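Local coordinates for galactose-1-phosphate uridylyltransferase (PDB 6K9Z), which binds zinc, iron and UDP and probably transfers uridylyl groups between UDP-glucose and hexose 1-phosphates such as galactose 1-phosphate, at residues L46-E57 against A73-V81; R174-R182 against W190-A198. The protein carries 1 engineered substitution. All coordinates share one frame; numbering follows the deposited sequence.

Interaction 1: residues L46-E57 against A73-V81; sequences LILPNRYPVVTE and ARGSSLVVV. With UDP (uridine-5'-diphosphate), chain G.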
loop_
_atom_site.group_PDB
_atom_site.type_symbol
_atom_site.label_atom_id
_atom_site.label_comp_id
_atom_site.label_asym_id
_atom_site.label_seq_id
_atom_site.Cartn_x
_atom_site.Cartn_y
_atom_site.Cartn_z
ATOM N N LEU A 46 -26.269 -8.681 9.742
ATOM C CA LEU A 46 -25.738 -9.997 10.114
ATOM C C LEU A 46 -24.229 -9.914 10.190
ATOM O O LEU A 46 -23.655 -9.418 9.235
ATOM C CB LEU A 46 -26.175 -10.964 9.021
ATOM C CG LEU A 46 -26.442 -12.366 9.507
ATOM C CD1 LEU A 46 -27.481 -12.326 10.610
ATOM C CD2 LEU A 46 -26.891 -13.245 8.349
ATOM N N ILE A 47 -23.614 -10.391 11.276
ATOM C CA ILE A 47 -22.138 -10.506 11.373
ATOM C C ILE A 47 -21.838 -12.000 11.394
ATOM O O ILE A 47 -22.295 -12.684 12.321
ATOM C CB ILE A 47 -21.581 -9.731 12.570
ATOM C CG1 ILE A 47 -21.906 -8.248 12.387
ATOM C CG2 ILE A 47 -20.091 -10.001 12.758
ATOM C CD1 ILE A 47 -21.326 -7.339 13.417
ATOM N N LEU A 48 -21.092 -12.505 10.515
ATOM C CA LEU A 48 -20.945 -13.957 10.352
ATOM C C LEU A 48 -19.524 -14.314 9.984
ATOM O O LEU A 48 -18.751 -13.469 9.539
ATOM C CB LEU A 48 -21.966 -14.484 9.351
ATOM C CG LEU A 48 -21.921 -13.992 7.926
ATOM C CD1 LEU A 48 -20.838 -14.730 7.154
ATOM C CD2 LEU A 48 -23.267 -14.325 7.294
ATOM N N PRO A 49 -19.148 -15.544 10.330
ATOM C CA PRO A 49 -17.776 -15.997 10.132
ATOM C C PRO A 49 -17.388 -15.960 8.649
ATOM O O PRO A 49 -18.193 -16.329 7.826
ATOM C CB PRO A 49 -17.793 -17.455 10.611
ATOM C CG PRO A 49 -18.901 -17.496 11.630
ATOM C CD PRO A 49 -19.923 -16.511 11.110
ATOM N N ASN A 50 -16.181 -15.477 8.353
ATOM C CA ASN A 50 -15.706 -15.469 6.946
ATOM C C ASN A 50 -15.481 -16.927 6.527
ATOM O O ASN A 50 -14.921 -17.679 7.327
ATOM C CB ASN A 50 -14.436 -14.636 6.783
ATOM C CG ASN A 50 -14.115 -14.332 5.336
ATOM O OD1 ASN A 50 -13.899 -15.240 4.541
ATOM N ND2 ASN A 50 -14.089 -13.057 4.988
ATOM N N ARG A 51 -15.884 -17.286 5.306
ATOM C CA ARG A 51 -15.737 -18.668 4.773
ATOM C C ARG A 51 -14.247 -19.027 4.695
ATOM O O ARG A 51 -13.907 -20.205 4.903
ATOM C CB ARG A 51 -16.458 -18.784 3.427
ATOM C CG ARG A 51 -15.817 -19.756 2.449
ATOM C CD ARG A 51 -16.783 -20.173 1.356
ATOM N NE ARG A 51 -17.892 -20.949 1.891
ATOM C CZ ARG A 51 -17.958 -22.274 1.880
ATOM N NH1 ARG A 51 -19.006 -22.889 2.401
ATOM N NH2 ARG A 51 -16.974 -22.978 1.353
ATOM N N TYR A 52 -13.404 -18.054 4.346
ATOM C CA TYR A 52 -11.937 -18.271 4.255
ATOM C C TYR A 52 -11.285 -17.317 5.255
ATOM O O TYR A 52 -10.873 -16.218 4.861
ATOM C CB TYR A 52 -11.464 -18.013 2.824
ATOM C CG TYR A 52 -12.294 -18.720 1.785
ATOM C CD1 TYR A 52 -12.136 -20.075 1.553
ATOM C CD2 TYR A 52 -13.259 -18.045 1.058
ATOM C CE1 TYR A 52 -12.903 -20.740 0.611
ATOM C CE2 TYR A 52 -14.033 -18.693 0.111
ATOM C CZ TYR A 52 -13.855 -20.046 -0.111
ATOM O OH TYR A 52 -14.614 -20.697 -1.037
ATOM N N PRO A 53 -11.177 -17.756 6.512
ATOM C CA PRO A 53 -10.673 -16.878 7.557
ATOM C C PRO A 53 -9.149 -16.789 7.617
ATOM O O PRO A 53 -8.473 -17.809 7.533
ATOM C CB PRO A 53 -11.216 -17.506 8.834
ATOM C CG PRO A 53 -11.356 -18.964 8.520
ATOM C CD PRO A 53 -11.658 -19.040 7.035
ATOM N N VAL A 54 -8.647 -15.551 7.608
ATOM C CA VAL A 54 -7.191 -15.236 7.722
ATOM C C VAL A 54 -6.728 -15.587 9.139
ATOM O O VAL A 54 -5.541 -15.902 9.320
ATOM C CB VAL A 54 -6.876 -13.781 7.331
ATOM C CG1 VAL A 54 -7.009 -13.576 5.832
ATOM C CG2 VAL A 54 -7.738 -12.789 8.092
ATOM N N VAL A 55 -7.636 -15.440 10.108
ATOM C CA VAL A 55 -7.375 -15.781 11.537
ATOM C C VAL A 55 -8.545 -16.635 12.045
ATOM O O VAL A 55 -9.672 -16.441 11.561
ATOM C CB VAL A 55 -7.181 -14.516 12.394
ATOM C CG1 VAL A 55 -5.790 -13.926 12.227
ATOM C CG2 VAL A 55 -8.244 -13.472 12.102
ATOM N N THR A 56 -8.273 -17.556 12.973
ATOM C CA THR A 56 -9.328 -18.435 13.544
ATOM C C THR A 56 -9.103 -18.634 15.045
ATOM O O THR A 56 -7.994 -18.364 15.531
ATOM C CB THR A 56 -9.412 -19.805 12.857
ATOM O OG1 THR A 56 -8.139 -20.173 12.329
ATOM C CG2 THR A 56 -10.461 -19.859 11.770
ATOM N N GLU A 57 -10.151 -19.081 15.736
ATOM C CA GLU A 57 -10.112 -19.348 17.195
ATOM C C GLU A 57 -9.102 -20.466 17.479
ATOM O O GLU A 57 -8.506 -20.447 18.565
ATOM C CB GLU A 57 -11.504 -19.724 17.702
ATOM C CG GLU A 57 -11.547 -19.981 19.194
ATOM C CD GLU A 57 -11.629 -18.729 20.049
ATOM O OE1 GLU A 57 -11.582 -17.624 19.476
ATOM O OE2 GLU A 57 -11.732 -18.864 21.284
ATOM N N ALA A 73 -2.076 -17.592 14.136
ATOM C CA ALA A 73 -3.144 -16.825 13.443
ATOM C C ALA A 73 -4.419 -16.921 14.269
ATOM O O ALA A 73 -5.482 -17.375 13.790
ATOM C CB ALA A 73 -3.321 -17.336 12.055
ATOM N N ARG A 74 -4.327 -16.438 15.501
ATOM C CA ARG A 74 -5.406 -16.532 16.506
ATOM C C ARG A 74 -6.283 -15.274 16.442
ATOM O O ARG A 74 -5.749 -14.164 16.635
ATOM C CB ARG A 74 -4.792 -16.682 17.903
ATOM C CG ARG A 74 -5.783 -16.747 19.048
ATOM C CD ARG A 74 -6.869 -17.767 18.841
ATOM N NE ARG A 74 -7.808 -17.837 19.966
ATOM C CZ ARG A 74 -7.570 -18.469 21.097
ATOM N NH1 ARG A 74 -6.424 -19.103 21.263
ATOM N NH2 ARG A 74 -8.462 -18.469 22.063
ATOM N N GLY A 75 -7.580 -15.465 16.237
ATOM C CA GLY A 75 -8.525 -14.358 16.051
ATOM C C GLY A 75 -9.790 -14.780 15.352
ATOM O O GLY A 75 -10.180 -15.961 15.459
ATOM N N SER A 76 -10.492 -13.803 14.793
ATOM C CA SER A 76 -11.772 -14.005 14.079
ATOM C C SER A 76 -11.720 -13.140 12.840
ATOM O O SER A 76 -11.222 -11.984 12.914
ATOM C CB SER A 76 -12.994 -13.643 14.881
ATOM O OG SER A 76 -12.960 -14.253 16.130
ATOM N N SER A 77 -12.247 -13.672 11.759
ATOM C CA SER A 77 -12.471 -12.922 10.501
ATOM C C SER A 77 -13.970 -12.993 10.215
ATOM O O SER A 77 -14.501 -14.116 10.156
ATOM C CB SER A 77 -11.666 -13.468 9.409
ATOM O OG SER A 77 -12.030 -12.819 8.215
ATOM N N LEU A 78 -14.621 -11.825 10.231
ATOM C CA LEU A 78 -16.081 -11.687 10.183
ATOM C C LEU A 78 -16.482 -10.847 8.966
ATOM O O LEU A 78 -15.754 -9.930 8.569
ATOM C CB LEU A 78 -16.575 -11.041 11.481
ATOM C CG LEU A 78 -16.211 -11.744 12.791
ATOM C CD1 LEU A 78 -16.687 -10.876 13.970
ATOM C CD2 LEU A 78 -16.806 -13.110 12.871
ATOM N N VAL A 79 -17.631 -11.168 8.435
ATOM C CA VAL A 79 -18.319 -10.412 7.367
ATOM C C VAL A 79 -19.497 -9.724 8.018
ATOM O O VAL A 79 -20.300 -10.373 8.715
ATOM C CB VAL A 79 -18.744 -11.305 6.195
ATOM C CG1 VAL A 79 -19.510 -10.493 5.172
ATOM C CG2 VAL A 79 -17.547 -11.977 5.567
ATOM N N VAL A 80 -19.602 -8.431 7.768
ATOM C CA VAL A 80 -20.764 -7.615 8.205
ATOM C C VAL A 80 -21.663 -7.495 6.962
ATOM O O VAL A 80 -21.296 -6.701 6.052
ATOM C CB VAL A 80 -20.309 -6.240 8.694
ATOM C CG1 VAL A 80 -21.497 -5.351 9.093
ATOM C CG2 VAL A 80 -19.272 -6.356 9.825
ATOM N N VAL A 81 -22.773 -8.214 6.951
ATOM C CA VAL A 81 -23.792 -8.093 5.882
ATOM C C VAL A 81 -24.648 -6.909 6.290
ATOM O O VAL A 81 -25.399 -7.013 7.284
ATOM C CB VAL A 81 -24.582 -9.380 5.646
ATOM C CG1 VAL A 81 -25.416 -9.288 4.380
ATOM C CG2 VAL A 81 -23.705 -10.606 5.631
HETATM N N1 UDP G . -16.737 -14.418 1.607
HETATM C C2 UDP G . -17.368 -15.299 2.496
HETATM N N3 UDP G . -18.135 -16.290 2.055
HETATM C C4 UDP G . -18.273 -16.472 0.759
HETATM C C5 UDP G . -17.659 -15.660 -0.154
HETATM C C6 UDP G . -16.877 -14.634 0.317
HETATM O O2 UDP G . -17.294 -15.194 3.687
HETATM O O4 UDP G . -18.981 -17.375 0.352
HETATM C "C1'" UDP G . -15.843 -13.353 2.015
HETATM C "C2'" UDP G . -14.528 -13.816 1.387
HETATM O "O2'" UDP G . -13.922 -14.989 1.884
HETATM C "C3'" UDP G . -13.640 -12.622 1.551
HETATM C "C4'" UDP G . -14.576 -11.520 1.303
HETATM O "O4'" UDP G . -15.888 -12.094 1.357
HETATM O "O3'" UDP G . -13.021 -12.513 2.787
HETATM C "C5'" UDP G . -13.995 -11.097 -0.034
HETATM O "O5'" UDP G . -12.632 -10.613 0.096
HETATM P PA UDP G . -11.173 -11.349 0.321
HETATM O O1A UDP G . -11.051 -12.681 -0.386
HETATM O O2A UDP G . -10.207 -10.407 -0.324
HETATM O O3A UDP G . -10.966 -11.431 1.938
HETATM P PB UDP G . -10.030 -12.226 2.893
HETATM O O1B UDP G . -10.443 -13.532 2.600
HETATM O O2B UDP G . -10.288 -11.780 4.270
HETATM O O3B UDP G . -8.700 -12.021 2.460
HETATM O O HOH W 1 -13.647 -10.942 7.143
HETATM O O HOH W 2 -10.655 -13.712 6.107
HETATM O O HOH W 3 -12.504 -16.527 11.981
#
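Asn-50 and Ser-77 meet where the antiparallel strands 46-49 and 76-81 part, beside the bound UDP. Asn-50 N donates to Ser-77 O at 2.8 Å, and Asn-50 CB rests 3.3 Å from Ser-77 OG. A chi1 of -166° swings the Asn-50 amide away from its own backbone N and onto the ribose. Its OD1 accepts the UDP O2' hydroxyl at 2.7 Å and, in plane on a lone pair, Tyr-52 N, which closes an Asx turn. ND2 donates to a water and, at a suspiciously short 2.5 Å, to UDP O3'; with OD1 gripped twice, the amide is probably fixed in rotation. That water also accepts from Ser-77 OG and donates to Leu-78 O. A second water joins Ser-77 OG, Val-54 N and Tyr-52 O to UDP O2B. Arg-51 N meets UDP O2 at 3.0 Å in a nearly straight bond (174°).

Within the ladder, Leu-46 with Val-81 and Leu-48 with Val-79 are hydrogen-bonded pairs. A third water bridges Val-55 O and Ser-77 N where the backbones separate; Val-54 O is buried without a partner. Pairing resumes at Thr-56 N to Ala-73 O (2.9 Å), and Gly-75 N approaches Thr-56 O from 64° above its carbonyl plane. The Glu-57 OE2 to Arg-74 NH2 salt bridge is long, 3.4 Å.

Strand 46-49 is outermost, within this chain, in the nine-stranded sheet, and strand 76-81 pairs on its other side with 140-146. Ile-47 and Val-80 lean on helix 96-114; Val-79, on the opposite face, touches Phe-32 and UDP, while Val-54 packs on Thr-293 of the second subunit.

Interaction 2: residues R174-R182 against W190-A198; sequences RIVEKEEKR and WKAFVPFYA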
loop_
_atom_site.group_PDB
_atom_site.type_symbol
_atom_site.label_atom_id
_atom_site.label_comp_id
_atom_site.label_asym_id
_atom_site.label_seq_id
_atom_site.Cartn_x
_atom_site.Cartn_y
_atom_site.Cartn_z
ATOM N N ARG A 174 -6.020 18.512 18.164
ATOM C CA ARG A 174 -5.476 19.813 17.643
ATOM C C ARG A 174 -5.820 19.918 16.150
ATOM O O ARG A 174 -6.259 20.962 15.706
ATOM C CB ARG A 174 -3.983 19.875 17.937
ATOM C CG ARG A 174 -3.652 19.808 19.425
ATOM C CD ARG A 174 -3.919 21.123 20.146
ATOM N NE ARG A 174 -3.495 22.272 19.340
ATOM C CZ ARG A 174 -2.232 22.576 18.969
ATOM N NH1 ARG A 174 -1.218 21.794 19.312
ATOM N NH2 ARG A 174 -1.998 23.665 18.240
ATOM N N ILE A 175 -5.613 18.851 15.399
ATOM C CA ILE A 175 -5.912 18.832 13.939
ATOM C C ILE A 175 -7.420 19.048 13.701
ATOM O O ILE A 175 -7.820 19.945 12.907
ATOM C CB ILE A 175 -5.354 17.555 13.302
ATOM C CG1 ILE A 175 -3.832 17.575 13.247
ATOM C CG2 ILE A 175 -5.970 17.383 11.919
ATOM C CD1 ILE A 175 -3.182 16.267 12.828
ATOM N N VAL A 176 -8.261 18.329 14.464
ATOM C CA VAL A 176 -9.731 18.402 14.262
ATOM C C VAL A 176 -10.183 19.839 14.545
ATOM O O VAL A 176 -10.997 20.339 13.774
ATOM C CB VAL A 176 -10.444 17.373 15.162
ATOM C CG1 VAL A 176 -11.945 17.588 15.180
ATOM C CG2 VAL A 176 -10.093 15.947 14.759
ATOM N N GLU A 177 -9.637 20.493 15.575
ATOM C CA GLU A 177 -10.071 21.864 15.972
ATOM C C GLU A 177 -9.722 22.824 14.828
ATOM O O GLU A 177 -10.537 23.736 14.604
ATOM C CB GLU A 177 -9.498 22.287 17.328
ATOM C CG GLU A 177 -9.688 23.771 17.636
ATOM C CD GLU A 177 -11.132 24.264 17.762
ATOM O OE1 GLU A 177 -12.065 23.416 17.746
ATOM O OE2 GLU A 177 -11.351 25.487 17.863
ATOM N N LYS A 178 -8.517 22.707 14.264
ATOM C CA LYS A 178 -7.983 23.597 13.194
ATOM C C LYS A 178 -8.695 23.461 11.840
ATOM O O LYS A 178 -8.801 24.480 11.134
ATOM C CB LYS A 178 -6.473 23.396 13.033
ATOM C CG LYS A 178 -5.623 23.869 14.203
ATOM C CD LYS A 178 -4.171 24.075 13.838
ATOM C CE LYS A 178 -3.341 24.616 14.983
ATOM N NZ LYS A 178 -3.692 26.021 15.294
ATOM N N GLU A 179 -9.125 22.255 11.465
ATOM C CA GLU A 179 -9.657 22.056 10.091
ATOM C C GLU A 179 -10.842 22.981 9.791
ATOM O O GLU A 179 -11.821 22.950 10.542
ATOM C CB GLU A 179 -10.025 20.587 9.884
ATOM C CG GLU A 179 -8.809 19.692 9.761
ATOM C CD GLU A 179 -7.982 19.961 8.517
ATOM O OE1 GLU A 179 -6.750 19.844 8.589
ATOM O OE2 GLU A 179 -8.578 20.286 7.484
ATOM N N GLU A 180 -10.691 23.787 8.738
ATOM C CA GLU A 180 -11.755 24.693 8.230
ATOM C C GLU A 180 -11.739 24.693 6.695
ATOM O O GLU A 180 -12.769 24.373 6.092
ATOM C CB GLU A 180 -11.614 26.092 8.831
ATOM C CG GLU A 180 -12.106 26.171 10.265
ATOM C CD GLU A 180 -13.521 25.668 10.496
ATOM O OE1 GLU A 180 -14.364 25.839 9.596
ATOM O OE2 GLU A 180 -13.777 25.115 11.578
ATOM N N LYS A 181 -10.584 25.022 6.109
ATOM C CA LYS A 181 -10.410 25.149 4.635
ATOM C C LYS A 181 -10.697 23.823 3.925
ATOM O O LYS A 181 -11.286 23.857 2.835
ATOM C CB LYS A 181 -8.980 25.597 4.319
ATOM C CG LYS A 181 -8.710 25.936 2.861
ATOM C CD LYS A 181 -7.240 26.096 2.540
ATOM C CE LYS A 181 -6.410 26.587 3.704
ATOM N NZ LYS A 181 -5.549 27.732 3.321
ATOM N N ARG A 182 -10.269 22.706 4.515
ATOM C CA ARG A 182 -10.470 21.375 3.884
ATOM C C ARG A 182 -11.681 20.660 4.493
ATOM O O ARG A 182 -11.840 19.462 4.216
ATOM C CB ARG A 182 -9.194 20.536 3.991
ATOM C CG ARG A 182 -8.113 20.931 2.996
ATOM C CD ARG A 182 -6.817 20.180 3.226
ATOM N NE ARG A 182 -6.433 20.266 4.622
ATOM C CZ ARG A 182 -5.612 21.175 5.122
ATOM N NH1 ARG A 182 -5.057 22.074 4.331
ATOM N NH2 ARG A 182 -5.339 21.171 6.412
ATOM N N TRP A 190 -19.273 15.178 14.649
ATOM C CA TRP A 190 -18.254 14.686 13.663
ATOM C C TRP A 190 -17.799 15.804 12.722
ATOM O O TRP A 190 -18.575 16.724 12.419
ATOM C CB TRP A 190 -18.763 13.484 12.890
ATOM C CG TRP A 190 -19.089 12.347 13.803
ATOM C CD1 TRP A 190 -20.272 12.150 14.454
ATOM C CD2 TRP A 190 -18.220 11.269 14.199
ATOM N NE1 TRP A 190 -20.193 11.046 15.249
ATOM C CE2 TRP A 190 -18.968 10.457 15.088
ATOM C CE3 TRP A 190 -16.967 10.812 13.760
ATOM C CZ2 TRP A 190 -18.438 9.293 15.645
ATOM C CZ3 TRP A 190 -16.433 9.682 14.339
ATOM C CH2 TRP A 190 -17.165 8.935 15.261
ATOM N N LYS A 191 -16.512 15.760 12.363
ATOM C CA LYS A 191 -15.944 16.587 11.294
ATOM C C LYS A 191 -15.345 15.630 10.254
ATOM O O LYS A 191 -14.560 14.726 10.634
ATOM C CB LYS A 191 -14.790 17.431 11.837
ATOM C CG LYS A 191 -15.159 18.697 12.501
ATOM C CD LYS A 191 -13.931 19.680 12.358
ATOM C CE LYS A 191 -14.262 21.055 12.813
ATOM N NZ LYS A 191 -13.083 21.939 12.724
ATOM N N ALA A 192 -15.658 15.866 8.996
ATOM C CA ALA A 192 -15.073 15.173 7.833
ATOM C C ALA A 192 -14.268 16.190 7.017
ATOM O O ALA A 192 -14.820 17.229 6.666
ATOM C CB ALA A 192 -16.224 14.647 7.018
ATOM N N PHE A 193 -12.998 15.928 6.777
ATOM C CA PHE A 193 -12.082 16.892 6.127
ATOM C C PHE A 193 -11.114 16.099 5.265
ATOM O O PHE A 193 -10.830 14.921 5.545
ATOM C CB PHE A 193 -11.392 17.804 7.153
ATOM C CG PHE A 193 -10.555 17.068 8.167
ATOM C CD1 PHE A 193 -9.230 16.779 7.914
ATOM C CD2 PHE A 193 -11.108 16.626 9.368
ATOM C CE1 PHE A 193 -8.461 16.106 8.842
ATOM C CE2 PHE A 193 -10.335 15.907 10.270
ATOM C CZ PHE A 193 -9.003 15.688 10.020
ATOM N N VAL A 194 -10.575 16.759 4.248
ATOM C CA VAL A 194 -9.422 16.217 3.508
ATOM C C VAL A 194 -8.196 16.546 4.350
ATOM O O VAL A 194 -7.943 17.723 4.656
ATOM C CB VAL A 194 -9.324 16.783 2.088
ATOM C CG1 VAL A 194 -8.080 16.257 1.427
ATOM C CG2 VAL A 194 -10.562 16.429 1.270
ATOM N N PRO A 195 -7.407 15.570 4.832
ATOM C CA PRO A 195 -6.228 15.943 5.603
ATOM C C PRO A 195 -5.170 16.665 4.757
ATOM O O PRO A 195 -5.071 16.415 3.536
ATOM C CB PRO A 195 -5.653 14.605 6.066
ATOM C CG PRO A 195 -6.259 13.571 5.160
ATOM C CD PRO A 195 -7.600 14.123 4.731
ATOM N N PHE A 196 -4.385 17.520 5.404
ATOM C CA PHE A 196 -3.216 18.193 4.771
ATOM C C PHE A 196 -2.313 17.156 4.102
ATOM O O PHE A 196 -1.778 17.370 3.014
ATOM C CB PHE A 196 -2.426 18.999 5.790
ATOM C CG PHE A 196 -1.319 19.812 5.168
ATOM C CD1 PHE A 196 -1.592 21.012 4.547
ATOM C CD2 PHE A 196 -0.001 19.407 5.251
ATOM C CE1 PHE A 196 -0.594 21.763 3.961
ATOM C CE2 PHE A 196 1.011 20.178 4.682
ATOM C CZ PHE A 196 0.710 21.381 4.080
ATOM N N TYR A 197 -2.192 16.011 4.748
ATOM C CA TYR A 197 -1.286 14.878 4.399
ATOM C C TYR A 197 -2.083 13.779 3.682
ATOM O O TYR A 197 -1.616 12.616 3.700
ATOM C CB TYR A 197 -0.624 14.339 5.681
ATOM C CG TYR A 197 -1.576 14.173 6.861
ATOM C CD1 TYR A 197 -1.884 15.237 7.696
ATOM C CD2 TYR A 197 -2.197 12.948 7.126
ATOM C CE1 TYR A 197 -2.741 15.106 8.768
ATOM C CE2 TYR A 197 -3.117 12.818 8.151
ATOM C CZ TYR A 197 -3.361 13.892 9.001
ATOM O OH TYR A 197 -4.294 13.767 9.995
ATOM N N ALA A 198 -3.156 14.129 2.957
ATOM C CA ALA A 198 -3.861 13.191 2.047
ATOM C C ALA A 198 -2.842 12.564 1.069
ATOM O O ALA A 198 -1.924 13.273 0.594
ATOM C CB ALA A 198 -4.943 13.908 1.273
HETATM O O HOH W 4 -5.168 17.797 8.114
#
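Arg-182 curls round the carbonyl of Val-194. Its CB touches Val-194 O at 3.1 Å, CG stays alongside, and CD returns to the same oxygen before NE gives it a weak bond at 3.0 Å. The chain bends at chi3 (-50°), which lays CZ over Phe-196 CA. NH1 comes to the edge of the Phe-196 ring and forms salt bridges with Glu-299 and with Glu-65 of the second subunit; NH2 meets Glu-179 OE1 on its syn side at 2.9 Å. A leucine here would probably leave the buried Glu-179 carboxylate without its arginine counter-charge and lose the salt bridge to Glu-65 of the second subunit.

Glu-179 lays CG over the face of Phe-193, 3.5 Å from the ring centroid, with its carboxylate stacked 15° from the ring plane. Ile-175 CG2 packs against Phe-193 CZ. The extended Lys-191 chain brings NZ to Val-176 O (2.8 Å) and Glu-179 O (2.7 Å), and more weakly to Glu-180 OE2. Val-194 N donates to Arg-182 O, and these bonds join the end of helix 171-178 to strand 190-193. The ammonium thus closes the helix's carboxyl end, where its charge would suit the dipole, and three carboxylates share the Arg-182 guanidinium.

Interactions 1 and 2 sit toward the two ends of one nine-stranded antiparallel sheet, on opposite sides of the chain's centre; their centres are 33 Å apart and their nearest atoms about 16 Å. Interaction 1 forms part of the UDP pocket, and the neighbouring strand 140-146 carries the engineered Phe-140 at the predicted uridylylated-histidine position. The Val-81 side chain is about 7 Å from one zinc ion. Interaction 2 lies near the other metals: the Val-176 side chain is about 7 Å from the second zinc and that of Tyr-197 about 6 Å from the iron. Both contacts reach the second subunit, interaction 1 through Val-54 and interaction 2 more broadly, Arg-182 and Phe-196 among nine residues.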